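Local coordinates for CD180 antigen (Mus musculus, PDB 3T6Q), which may cooperate with MD-1 and TLR4 to mediate the innate immune response of B cells to bacterial lipopolysaccharide, leading to NF-kappa-B activation, at residues Ile94-Ala97 / Glu98-Ser102; Lys148-Thr152 / Glu153-Val157; Leu184-Gly188 / Asn189-Gly193; Gly464-Gln467 / Lys468-Leu472; Glu588-Pro591 / Leu592-Gly595. One frame throughout, in Å; residues are numbered along the deposited sequence.

Contact 1. Residues Ile94-Ala97 / Glu98-Ser102; sequences IFMA and ETALS
Met96, the last residue of the short strand 95-96 in repeat LRR 3, reaches over the turn that follows it. CG stands anti to the backbone N (chi1 173°) and the chain is extended beyond, which carries the thioether past Ala100 to Leu101. Met96 CG lies 4.0 Å from Ala100 CB, and Met96 CE ends 3.6 Å from Leu101 CD1, the two side chains crossing at about a right angle. A long unbranched chain suits this span, while Ile72 and Phe112 pack on the same methionine. Ala97 comes next and starts a type I turn: its carbonyl O accepts from Ala100 N at 3.1 Å, the N-H nearly straight at 164°. The methyl groups of both turn ends, Ala97 CB and Ala100 CB, approach to 4.4 Å, small side chains that suit a tight turn. A water accepts from Leu101 N at 3.0 Å and lies near Ala97 O as well. Glu98 points away, and its OE1 forms a salt bridge with a basic side chain of another protein in the assembly. The chemistry is thus divided: apolar contacts and a backbone bond fix the turn, leaving the acidic group to the partner protein.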
loop_
_atom_site.group_PDB
_atom_site.type_symbol
_atom_site.label_atom_id
_atom_site.label_comp_id
_atom_site.label_asym_id
_atom_site.label_seq_id
_atom_site.Cartn_x
_atom_site.Cartn_y
_atom_site.Cartn_z
ATOM N N ILE A 94 -2.256 -7.922 -8.878
ATOM C CA ILE A 94 -2.380 -9.112 -8.026
ATOM C C ILE A 94 -1.259 -10.117 -8.350
ATOM O O ILE A 94 -0.719 -10.751 -7.457
ATOM C CB ILE A 94 -3.767 -9.772 -8.214
ATOM C CG1 ILE A 94 -4.872 -8.757 -7.844
ATOM C CG2 ILE A 94 -3.897 -11.062 -7.352
ATOM C CD1 ILE A 94 -6.255 -9.171 -8.313
ATOM N N PHE A 95 -0.928 -10.273 -9.627
ATOM C CA PHE A 95 0.111 -11.255 -9.977
ATOM C C PHE A 95 0.676 -10.970 -11.323
ATOM O O PHE A 95 -0.026 -10.542 -12.213
ATOM C CB PHE A 95 -0.445 -12.702 -9.987
ATOM C CG PHE A 95 0.619 -13.785 -9.864
ATOM C CD1 PHE A 95 1.190 -14.088 -8.633
ATOM C CD2 PHE A 95 1.015 -14.534 -10.995
ATOM C CE1 PHE A 95 2.148 -15.096 -8.521
ATOM C CE2 PHE A 95 1.971 -15.543 -10.892
ATOM C CZ PHE A 95 2.539 -15.817 -9.644
ATOM N N MET A 96 1.948 -11.308 -11.482
ATOM C CA MET A 96 2.621 -11.093 -12.742
ATOM C C MET A 96 3.348 -12.399 -13.072
ATOM O O MET A 96 4.141 -12.924 -12.263
ATOM C CB MET A 96 3.591 -9.915 -12.582
ATOM C CG MET A 96 4.477 -9.707 -13.793
ATOM S SD MET A 96 5.437 -8.189 -13.547
ATOM C CE MET A 96 6.006 -7.896 -15.211
ATOM N N ALA A 97 3.033 -12.938 -14.243
ATOM C CA ALA A 97 3.560 -14.232 -14.674
ATOM C C ALA A 97 5.073 -14.257 -14.877
ATOM O O ALA A 97 5.694 -13.251 -15.256
ATOM C CB ALA A 97 2.837 -14.667 -15.934
ATOM N N GLU A 98 5.656 -15.417 -14.614
ATOM C CA GLU A 98 7.088 -15.685 -14.844
ATOM C C GLU A 98 7.549 -15.184 -16.213
ATOM O O GLU A 98 8.608 -14.560 -16.311
ATOM C CB GLU A 98 7.314 -17.197 -14.752
ATOM C CG GLU A 98 8.295 -17.727 -13.729
ATOM C CD GLU A 98 8.557 -16.826 -12.535
ATOM O OE1 GLU A 98 7.698 -16.675 -11.627
ATOM O OE2 GLU A 98 9.685 -16.304 -12.486
ATOM N N THR A 99 6.758 -15.456 -17.261
ATOM C CA THR A 99 7.120 -15.127 -18.656
ATOM C C THR A 99 6.553 -13.790 -19.177
ATOM O O THR A 99 6.619 -13.497 -20.379
ATOM C CB THR A 99 6.702 -16.266 -19.635
ATOM O OG1 THR A 99 5.269 -16.318 -19.746
ATOM C CG2 THR A 99 7.207 -17.593 -19.159
ATOM N N ALA A 100 5.976 -12.977 -18.285
ATOM C CA ALA A 100 5.327 -11.747 -18.723
ATOM C C ALA A 100 6.311 -10.856 -19.463
ATOM O O ALA A 100 5.960 -10.246 -20.491
ATOM C CB ALA A 100 4.725 -10.993 -17.530
ATOM N N LEU A 101 7.560 -10.825 -18.981
ATOM C CA LEU A 101 8.600 -9.984 -19.604
ATOM C C LEU A 101 9.603 -10.769 -20.477
ATOM O O LEU A 101 10.766 -10.367 -20.597
ATOM C CB LEU A 101 9.366 -9.220 -18.506
ATOM C CG LEU A 101 8.603 -8.115 -17.759
ATOM C CD1 LEU A 101 9.391 -7.679 -16.522
ATOM C CD2 LEU A 101 8.390 -6.950 -18.720
ATOM N N SER A 102 9.152 -11.855 -21.106
ATOM C CA SER A 102 10.022 -12.679 -21.966
ATOM C C SER A 102 10.423 -11.924 -23.234
ATOM O O SER A 102 11.532 -12.062 -23.712
ATOM C CB SER A 102 9.334 -14.017 -22.318
ATOM O OG SER A 102 8.176 -13.787 -23.156
HETATM O O HOH W 1 7.962 -11.379 -16.063
#

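Contact 2. Residues Lys148-Thr152 / Glu153-Val157; sequences KGFPT and EKLKV
The Phe150 ring is approached obliquely by Leu155, Phe150 CE2 lying 4.4 Å from Leu155 CD2, and Leu131 of the same chain also packs on the phenylalanine. Phe150 precedes, and Leu155 closes, a type I beta turn from Thr152 to Leu155, where repeat LRR 5 passes into LRR 6 of the solenoid. Leu155 probably fills the first leucine position of the LxxLxLxxN repeat signature. A buried apolar residue suits that place, just ahead of strand 157-159. Leu155 CB points back at the turn, 3.3 Å from Thr152 O. Leu155 N donates to Thr152 O at 3.0 Å, closing the turn. The Thr152 side chain leads away from residues 153-157 and touches Leu146 and Gln178, whereas Glu153 and Lys154 at the two central positions are exposed, which suits charged chains. Burial has a small cost here, since the backbone N of Glu153 is covered without finding a partner. A water links Pro151 and Lys154: it donates to Pro151 O at 2.8 Å and accepts, weakly, from Lys154 N at 3.4 Å.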
loop_
_atom_site.group_PDB
_atom_site.type_symbol
_atom_site.label_atom_id
_atom_site.label_comp_id
_atom_site.label_asym_id
_atom_site.label_seq_id
_atom_site.Cartn_x
_atom_site.Cartn_y
_atom_site.Cartn_z
ATOM N N LYS A 148 18.038 -13.299 -6.003
ATOM C CA LYS A 148 19.079 -14.136 -6.608
ATOM C C LYS A 148 18.895 -14.208 -8.126
ATOM O O LYS A 148 17.784 -14.460 -8.616
ATOM C CB LYS A 148 19.079 -15.560 -6.011
ATOM C CG LYS A 148 18.830 -15.658 -4.503
ATOM C CD LYS A 148 17.382 -16.027 -4.165
ATOM C CE LYS A 148 16.535 -14.813 -3.782
ATOM N NZ LYS A 148 16.753 -14.399 -2.365
ATOM N N GLY A 149 19.976 -13.958 -8.861
ATOM C CA GLY A 149 19.949 -14.050 -10.314
ATOM C C GLY A 149 19.184 -12.936 -11.007
ATOM O O GLY A 149 18.532 -13.153 -12.041
ATOM N N PHE A 150 19.248 -11.740 -10.432
ATOM C CA PHE A 150 18.868 -10.544 -11.163
ATOM C C PHE A 150 20.160 -9.828 -11.577
ATOM O O PHE A 150 20.982 -9.518 -10.719
ATOM C CB PHE A 150 17.948 -9.645 -10.329
ATOM C CG PHE A 150 17.804 -8.265 -10.892
ATOM C CD1 PHE A 150 17.665 -8.073 -12.285
ATOM C CD2 PHE A 150 17.827 -7.157 -10.049
ATOM C CE1 PHE A 150 17.564 -6.794 -12.821
ATOM C CE2 PHE A 150 17.706 -5.874 -10.576
ATOM C CZ PHE A 150 17.587 -5.695 -11.959
ATOM N N PRO A 151 20.377 -9.615 -12.900
ATOM C CA PRO A 151 21.660 -8.983 -13.245
ATOM C C PRO A 151 21.672 -7.500 -12.872
ATOM O O PRO A 151 20.698 -6.768 -13.079
ATOM C CB PRO A 151 21.793 -9.206 -14.770
ATOM C CG PRO A 151 20.786 -10.262 -15.095
ATOM C CD PRO A 151 19.661 -10.054 -14.113
ATOM N N THR A 152 22.776 -7.099 -12.279
ATOM C CA THR A 152 22.884 -5.797 -11.676
ATOM C C THR A 152 23.946 -5.029 -12.445
ATOM O O THR A 152 24.175 -3.861 -12.188
ATOM C CB THR A 152 23.240 -5.928 -10.179
ATOM O OG1 THR A 152 24.502 -6.584 -10.050
ATOM C CG2 THR A 152 22.193 -6.758 -9.430
ATOM N N GLU A 153 24.561 -5.676 -13.435
ATOM C CA GLU A 153 25.746 -5.121 -14.093
ATOM C C GLU A 153 25.529 -3.809 -14.815
ATOM O O GLU A 153 26.418 -2.957 -14.835
ATOM C CB GLU A 153 26.352 -6.154 -15.060
ATOM C CG GLU A 153 26.197 -7.593 -14.570
ATOM C CD GLU A 153 26.913 -8.609 -15.449
ATOM O OE1 GLU A 153 26.977 -8.423 -16.690
ATOM O OE2 GLU A 153 27.411 -9.613 -14.894
ATOM N N LYS A 154 24.366 -3.628 -15.445
ATOM C CA LYS A 154 24.074 -2.370 -16.129
ATOM C C LYS A 154 23.154 -1.453 -15.267
ATOM O O LYS A 154 22.789 -0.373 -15.691
ATOM C CB LYS A 154 23.453 -2.651 -17.505
ATOM C CG LYS A 154 24.369 -3.520 -18.404
ATOM C CD LYS A 154 25.077 -2.657 -19.420
ATOM C CE LYS A 154 26.588 -2.725 -19.282
ATOM N NZ LYS A 154 27.183 -3.911 -19.950
ATOM N N LEU A 155 22.830 -1.889 -14.059
ATOM C CA LEU A 155 21.922 -1.091 -13.162
ATOM C C LEU A 155 22.584 0.220 -12.725
ATOM O O LEU A 155 23.667 0.191 -12.129
ATOM C CB LEU A 155 21.514 -1.941 -11.957
ATOM C CG LEU A 155 20.336 -1.466 -11.107
ATOM C CD1 LEU A 155 19.029 -1.395 -11.921
ATOM C CD2 LEU A 155 20.215 -2.368 -9.893
ATOM N N LYS A 156 21.956 1.352 -13.057
ATOM C CA LYS A 156 22.446 2.684 -12.647
ATOM C C LYS A 156 21.491 3.448 -11.690
ATOM O O LYS A 156 21.957 4.340 -10.949
ATOM C CB LYS A 156 22.717 3.565 -13.848
ATOM C CG LYS A 156 23.727 3.019 -14.854
ATOM C CD LYS A 156 25.057 2.647 -14.183
ATOM C CE LYS A 156 26.016 1.996 -15.201
ATOM N NZ LYS A 156 27.233 1.481 -14.504
ATOM N N VAL A 157 20.182 3.123 -11.723
ATOM C CA VAL A 157 19.156 3.766 -10.811
ATOM C C VAL A 157 18.315 2.719 -10.104
ATOM O O VAL A 157 17.667 1.874 -10.745
ATOM C CB VAL A 157 18.256 4.753 -11.576
ATOM C CG1 VAL A 157 17.163 5.335 -10.681
ATOM C CG2 VAL A 157 19.111 5.907 -12.122
HETATM O O HOH W 2 21.143 -4.625 -14.813
#

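Contact 3. Residues Leu184-Gly188 / Asn189-Gly193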
loop_
_atom_site.group_PDB
_atom_site.type_symbol
_atom_site.label_atom_id
_atom_site.label_comp_id
_atom_site.label_asym_id
_atom_site.label_seq_id
_atom_site.Cartn_x
_atom_site.Cartn_y
_atom_site.Cartn_z
ATOM N N LEU A 184 21.100 5.316 -5.621
ATOM C CA LEU A 184 20.157 4.536 -4.853
ATOM C C LEU A 184 19.300 5.582 -4.106
ATOM O O LEU A 184 19.840 6.387 -3.361
ATOM C CB LEU A 184 20.942 3.694 -3.872
ATOM C CG LEU A 184 20.436 2.411 -3.221
ATOM C CD1 LEU A 184 20.874 2.341 -1.755
ATOM C CD2 LEU A 184 18.936 2.103 -3.360
ATOM N N ASN A 185 17.996 5.639 -4.381
ATOM C CA ASN A 185 17.137 6.642 -3.729
ATOM C C ASN A 185 16.330 6.010 -2.600
ATOM O O ASN A 185 15.443 5.157 -2.847
ATOM C CB ASN A 185 16.211 7.307 -4.772
ATOM C CG ASN A 185 15.372 8.435 -4.156
ATOM O OD1 ASN A 185 15.553 8.782 -2.982
ATOM N ND2 ASN A 185 14.405 8.944 -4.908
ATOM N N LEU A 186 16.639 6.393 -1.362
ATOM C CA LEU A 186 15.857 5.978 -0.197
ATOM C C LEU A 186 15.061 7.126 0.467
ATOM O O LEU A 186 14.650 7.014 1.630
ATOM C CB LEU A 186 16.730 5.292 0.855
ATOM C CG LEU A 186 17.246 3.934 0.381
ATOM C CD1 LEU A 186 18.468 3.474 1.181
ATOM C CD2 LEU A 186 16.109 2.902 0.491
ATOM N N ASN A 187 14.837 8.202 -0.284
ATOM C CA ASN A 187 13.980 9.321 0.167
ATOM C C ASN A 187 12.673 8.790 0.739
ATOM O O ASN A 187 12.030 7.983 0.106
ATOM C CB ASN A 187 13.673 10.238 -1.045
ATOM C CG ASN A 187 12.816 11.455 -0.682
ATOM O OD1 ASN A 187 12.663 11.799 0.489
ATOM N ND2 ASN A 187 12.267 12.114 -1.692
ATOM N N GLY A 188 12.284 9.229 1.936
ATOM C CA GLY A 188 10.981 8.847 2.483
ATOM C C GLY A 188 10.984 7.425 3.030
ATOM O O GLY A 188 9.944 6.785 3.082
ATOM N N ASN A 189 12.163 6.908 3.403
ATOM C CA ASN A 189 12.240 5.677 4.181
ATOM C C ASN A 189 12.932 6.005 5.505
ATOM O O ASN A 189 14.048 6.532 5.524
ATOM C CB ASN A 189 13.097 4.623 3.442
ATOM C CG ASN A 189 12.378 4.040 2.219
ATOM O OD1 ASN A 189 11.663 3.042 2.336
ATOM N ND2 ASN A 189 12.505 4.691 1.081
ATOM N N ASP A 190 12.321 5.634 6.605
ATOM C CA ASP A 190 12.898 5.994 7.881
ATOM C C ASP A 190 13.923 4.939 8.321
ATOM O O ASP A 190 13.581 3.929 8.934
ATOM C CB ASP A 190 11.821 6.226 8.938
ATOM C CG ASP A 190 12.387 6.862 10.207
ATOM O OD1 ASP A 190 13.405 7.628 10.127
ATOM O OD2 ASP A 190 11.810 6.583 11.267
ATOM N N ILE A 191 15.186 5.195 7.988
ATOM C CA ILE A 191 16.255 4.266 8.304
ATOM C C ILE A 191 16.616 4.423 9.772
ATOM O O ILE A 191 17.034 5.481 10.194
ATOM C CB ILE A 191 17.516 4.476 7.430
ATOM C CG1 ILE A 191 17.143 4.551 5.952
ATOM C CG2 ILE A 191 18.546 3.371 7.680
ATOM C CD1 ILE A 191 16.767 3.233 5.312
ATOM N N ALA A 192 16.392 3.362 10.544
ATOM C CA ALA A 192 16.727 3.346 11.969
ATOM C C ALA A 192 18.031 2.625 12.288
ATOM O O ALA A 192 18.574 2.835 13.352
ATOM C CB ALA A 192 15.577 2.785 12.807
ATOM N N GLY A 193 18.573 1.834 11.363
ATOM C CA GLY A 193 19.875 1.190 11.620
ATOM C C GLY A 193 20.536 0.765 10.338
ATOM O O GLY A 193 19.870 0.489 9.348
#
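The LxLxxNxL signature of the leucine-rich repeat runs through LRR 7 here, with Leu184, Leu186, Asn189 and Ile191 at its marked positions. As strand 182-185 ends, the chain makes a type II beta turn from Leu186 to Asn189, and Gly188, with its positive phi, suits the third place of that turn. Leu186 O is gripped twice by Asn189: the backbone N donates at 3.1 Å, and the side-chain ND2 adds a weak bond at 3.2 Å. The asparagine can do both because its CG lies beside its own backbone N, anti to the carbonyl carbon (chi1 -72°), which brings ND2 back toward Leu186 O, the side chain crossing that of Leu186 at about a right angle. Ahead of this, Asn185 OD1 accepts from Asn187 N at 2.9 Å, making an Asx turn. Leu186 CD1 and Ile191 CD1 are 4.5 Å apart on the apolar side. The amide of Asn189 is shared with the preceding repeat: ND2 also donates to Phe160 O, and OD1 accepts from Ile165 N. A buried amide with both ends engaged offers donor and acceptor to backbone groups beyond the end of the strand, and thereby ties LRR 7 to LRR 6.

Contact 4. Residues Gly464-Gln467 / Lys468-Leu472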
loop_
_atom_site.group_PDB
_atom_site.type_symbol
_atom_site.label_atom_id
_atom_site.label_comp_id
_atom_site.label_asym_id
_atom_site.label_seq_id
_atom_site.Cartn_x
_atom_site.Cartn_y
_atom_site.Cartn_z
ATOM N N GLY A 464 7.179 54.808 -28.059
ATOM C CA GLY A 464 7.098 53.488 -28.723
ATOM C C GLY A 464 7.820 53.430 -30.056
ATOM O O GLY A 464 7.480 52.609 -30.910
ATOM N N ASN A 465 8.779 54.317 -30.266
ATOM C CA ASN A 465 9.527 54.324 -31.512
ATOM C C ASN A 465 11.035 54.079 -31.325
ATOM O O ASN A 465 11.684 54.779 -30.543
ATOM C CB ASN A 465 9.348 55.650 -32.252
ATOM C CG ASN A 465 10.077 55.666 -33.588
ATOM O OD1 ASN A 465 9.845 54.807 -34.442
ATOM N ND2 ASN A 465 11.017 56.611 -33.751
ATOM N N ILE A 466 11.605 53.148 -32.095
ATOM C CA ILE A 466 13.057 53.000 -32.112
ATOM C C ILE A 466 13.582 53.876 -33.205
ATOM O O ILE A 466 13.327 53.620 -34.385
ATOM C CB ILE A 466 13.518 51.550 -32.343
ATOM C CG1 ILE A 466 12.771 50.593 -31.379
ATOM C CG2 ILE A 466 15.019 51.450 -32.115
ATOM C CD1 ILE A 466 13.295 49.156 -31.449
ATOM N N GLN A 467 14.330 54.901 -32.809
ATOM C CA GLN A 467 14.943 55.864 -33.754
ATOM C C GLN A 467 16.191 55.309 -34.375
ATOM O O GLN A 467 16.700 54.287 -33.927
ATOM C CB GLN A 467 15.274 57.171 -33.055
ATOM C CG GLN A 467 14.074 58.101 -32.962
ATOM C CD GLN A 467 14.339 59.319 -32.108
ATOM O OE1 GLN A 467 14.649 59.205 -30.919
ATOM N NE2 GLN A 467 14.203 60.493 -32.703
ATOM N N LYS A 468 16.663 55.972 -35.426
ATOM C CA LYS A 468 17.924 55.628 -36.061
ATOM C C LYS A 468 19.040 55.612 -35.010
ATOM O O LYS A 468 19.886 54.738 -35.030
ATOM C CB LYS A 468 18.249 56.657 -37.147
ATOM C CG LYS A 468 19.573 56.408 -37.848
ATOM C CD LYS A 468 19.730 57.326 -39.058
ATOM C CE LYS A 468 21.142 57.232 -39.609
ATOM N NZ LYS A 468 21.143 57.375 -41.091
ATOM N N THR A 469 19.034 56.582 -34.093
ATOM C CA THR A 469 19.994 56.551 -32.986
ATOM C C THR A 469 19.338 55.943 -31.769
ATOM O O THR A 469 18.255 56.374 -31.326
ATOM C CB THR A 469 20.581 57.935 -32.641
ATOM O OG1 THR A 469 19.527 58.785 -32.206
ATOM C CG2 THR A 469 21.220 58.561 -33.864
ATOM N N ASN A 470 19.986 54.914 -31.243
ATOM C CA ASN A 470 19.446 54.204 -30.090
ATOM C C ASN A 470 20.620 53.535 -29.336
ATOM O O ASN A 470 21.762 53.543 -29.828
ATOM C CB ASN A 470 18.381 53.212 -30.581
ATOM C CG ASN A 470 18.944 52.180 -31.554
ATOM O OD1 ASN A 470 19.794 51.352 -31.175
ATOM N ND2 ASN A 470 18.486 52.216 -32.816
ATOM N N SER A 471 20.368 52.982 -28.151
ATOM C CA SER A 471 21.468 52.320 -27.398
ATOM C C SER A 471 22.097 51.095 -28.080
ATOM O O SER A 471 23.226 50.733 -27.755
ATOM C CB SER A 471 20.973 51.878 -26.030
ATOM O OG SER A 471 20.040 50.826 -26.214
ATOM N N LEU A 472 21.366 50.457 -29.007
ATOM C CA LEU A 472 21.781 49.164 -29.577
ATOM C C LEU A 472 22.872 49.254 -30.614
ATOM O O LEU A 472 23.566 48.273 -30.868
ATOM C CB LEU A 472 20.582 48.398 -30.178
ATOM C CG LEU A 472 19.346 48.227 -29.293
ATOM C CD1 LEU A 472 18.202 47.704 -30.160
ATOM C CD2 LEU A 472 19.616 47.260 -28.128
HETATM O O HOH W 3 15.661 55.188 -30.256
#
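Asn470 ND2 bridges back to the carbonyl of Gln467, just past strand 465-466, in the return part of repeat LRR 16 of the leucine-rich solenoid. Side-chain hydrogen bonds dominate. Asn470 ND2 donates to Gln467 O at 3.0 Å with a nearly straight N-H (168°); the acceptor lies in the amide plane, and the donor approaches nearly along the line of the C=O bond. ND2 also donates to Ala495 O in the following repeat, so two carbonyls hold the amide. Its other end closes an Asx turn: Leu472 N donates to Asn470 OD1 at 2.8 Å, in the carbonyl plane of the amide. The first torsion sets this up: CG sits between the backbone N and the carbonyl carbon (chi1 60°), and from there the amide can face Gln467 on one side and Leu472 on the other. Asparagine suits the position because a short, rigid amide offers donor and acceptor together.

A methyl covers the amide: Ile466 CG2 lies over one face of the Asn470 amide, 3.6 Å from Asn470 ND2, the branch being placed there by the anti arrangement of CG2 to its own backbone N. Ile466 also packs on Phe461 and Ala495, which suits a buried beta-branched residue in a strand. The exposed Lys468, by contrast, leads away from the bend, extended as far as CE and bent at the last torsion.

Solvent makes the third kind of link. One water lies across the mouth of the bend, accepting from Gln467 N at 2.9 Å and donating to Thr469 O at 3.0 Å.

Contact 5. Residues Glu588-Pro591 / Leu592-Gly595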
loop_
_atom_site.group_PDB
_atom_site.type_symbol
_atom_site.label_atom_id
_atom_site.label_comp_id
_atom_site.label_asym_id
_atom_site.label_seq_id
_atom_site.Cartn_x
_atom_site.Cartn_y
_atom_site.Cartn_z
ATOM N N GLU A 588 -7.678 37.926 -40.881
ATOM C CA GLU A 588 -8.562 38.731 -40.061
ATOM C C GLU A 588 -9.625 39.407 -40.956
ATOM O O GLU A 588 -10.732 39.689 -40.511
ATOM C CB GLU A 588 -7.768 39.755 -39.265
ATOM C CG GLU A 588 -8.560 40.807 -38.523
ATOM C CD GLU A 588 -9.490 40.231 -37.458
ATOM O OE1 GLU A 588 -10.408 40.953 -37.004
ATOM O OE2 GLU A 588 -9.320 39.062 -37.083
ATOM N N ASN A 589 -9.277 39.685 -42.203
ATOM C CA ASN A 589 -10.240 40.211 -43.169
ATOM C C ASN A 589 -10.038 39.506 -44.499
ATOM O O ASN A 589 -8.907 39.114 -44.808
ATOM C CB ASN A 589 -10.072 41.745 -43.354
ATOM C CG ASN A 589 -10.597 42.522 -42.170
ATOM O OD1 ASN A 589 -11.799 42.719 -42.035
ATOM N ND2 ASN A 589 -9.703 42.949 -41.292
ATOM N N PRO A 590 -11.118 39.355 -45.303
ATOM C CA PRO A 590 -12.521 39.781 -45.070
ATOM C C PRO A 590 -13.225 38.951 -43.992
ATOM O O PRO A 590 -12.761 37.863 -43.664
ATOM C CB PRO A 590 -13.187 39.532 -46.439
ATOM C CG PRO A 590 -12.344 38.510 -47.131
ATOM C CD PRO A 590 -10.937 38.806 -46.656
ATOM N N PRO A 591 -14.362 39.444 -43.450
ATOM C CA PRO A 591 -15.104 38.677 -42.450
ATOM C C PRO A 591 -15.370 37.237 -42.876
ATOM O O PRO A 591 -15.278 36.353 -42.041
ATOM C CB PRO A 591 -16.409 39.478 -42.281
ATOM C CG PRO A 591 -15.975 40.881 -42.542
ATOM C CD PRO A 591 -14.987 40.761 -43.681
ATOM N N LEU A 592 -15.611 36.995 -44.165
ATOM C CA LEU A 592 -15.861 35.634 -44.662
ATOM C C LEU A 592 -14.688 34.693 -44.368
ATOM O O LEU A 592 -14.888 33.507 -44.097
ATOM C CB LEU A 592 -16.145 35.627 -46.178
ATOM C CG LEU A 592 -16.572 34.290 -46.801
ATOM C CD1 LEU A 592 -17.918 33.844 -46.229
ATOM C CD2 LEU A 592 -16.586 34.329 -48.339
ATOM N N LEU A 593 -13.469 35.220 -44.451
ATOM C CA LEU A 593 -12.256 34.406 -44.239
ATOM C C LEU A 593 -11.624 34.545 -42.847
ATOM O O LEU A 593 -10.536 34.012 -42.610
ATOM C CB LEU A 593 -11.222 34.708 -45.346
ATOM C CG LEU A 593 -11.592 34.455 -46.807
ATOM C CD1 LEU A 593 -10.461 34.868 -47.745
ATOM C CD2 LEU A 593 -11.985 33.011 -47.067
ATOM N N ARG A 594 -12.315 35.196 -41.907
ATOM C CA ARG A 594 -11.754 35.441 -40.589
ATOM C C ARG A 594 -11.509 34.117 -39.863
ATOM O O ARG A 594 -12.419 33.301 -39.752
ATOM C CB ARG A 594 -12.681 36.332 -39.755
ATOM C CG ARG A 594 -12.182 36.593 -38.341
ATOM C CD ARG A 594 -12.912 37.779 -37.711
ATOM N NE ARG A 594 -12.816 38.947 -38.595
ATOM C CZ ARG A 594 -13.723 39.915 -38.705
ATOM N NH1 ARG A 594 -14.833 39.892 -37.969
ATOM N NH2 ARG A 594 -13.526 40.909 -39.569
ATOM N N GLY A 595 -10.293 33.904 -39.358
ATOM C CA GLY A 595 -9.989 32.657 -38.651
ATOM C C GLY A 595 -9.566 31.549 -39.591
ATOM O O GLY A 595 -9.178 30.504 -39.134
#
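Arg594 folds its guanidinium back over the bend to seize the backbone of Glu588. CG is anti to the backbone N (chi1 178°), and the chain stays extended until it kinks at chi3 (-53°), which turns the group side-on. Two nitrogens then share one acceptor: Arg594 NE reaches Glu588 O at 2.9 Å, and Arg594 NH2 reaches the same oxygen at 3.2 Å, both with the oxygen in the guanidinium plane. Glu588 bends at chi2 (62°) to lay its carboxylate over one face, the planes nearly parallel. OE1 is 3.5 Å from Arg594 NE, a salt bridge of charges alone, as no N-H points at it. Pro591 CA lies over the opposite face, 4.0 Å above the plane of the Arg594 guanidinium and toward its rim, while Asn589 OD1 lies at the edge with its amide turned almost perpendicular. Arginine suits this place, since it offers several donors and a flat surface at once. The backbone bends by a cis peptide before Pro590 and then a 3-10 turn, in which Leu593 N donates to Pro590 O at 2.8 Å; Pro590 CD and Leu593 CD1, 4.1 Å apart, pack alongside. The whole is a surface bend of the LRRCT region, the C-terminal cap of the leucine-rich-repeat solenoid.

Contacts 1, 2 and 3 lie on the same side of the chain's centre, in repeats from LRR 3 to LRR 7, with contact 4 in LRR 16 on the opposite side; contact 5 belongs to the C-terminal cap. None touches another: contacts 2 and 3 come nearest, about 5 Å between nearest atoms. Contact 3 is the buried one, contact 5 the surface one, and the rest are intermediate. Contacts 3 and 4 both use an asparagine amide that also bonds to a neighbouring repeat, the preceding one in contact 3 and the following one in contact 4. Contacts 1 and 2 rely on type I turns with apolar cover, whereas contact 5, lacking a buried core, turns to charge and guanidinium bonds.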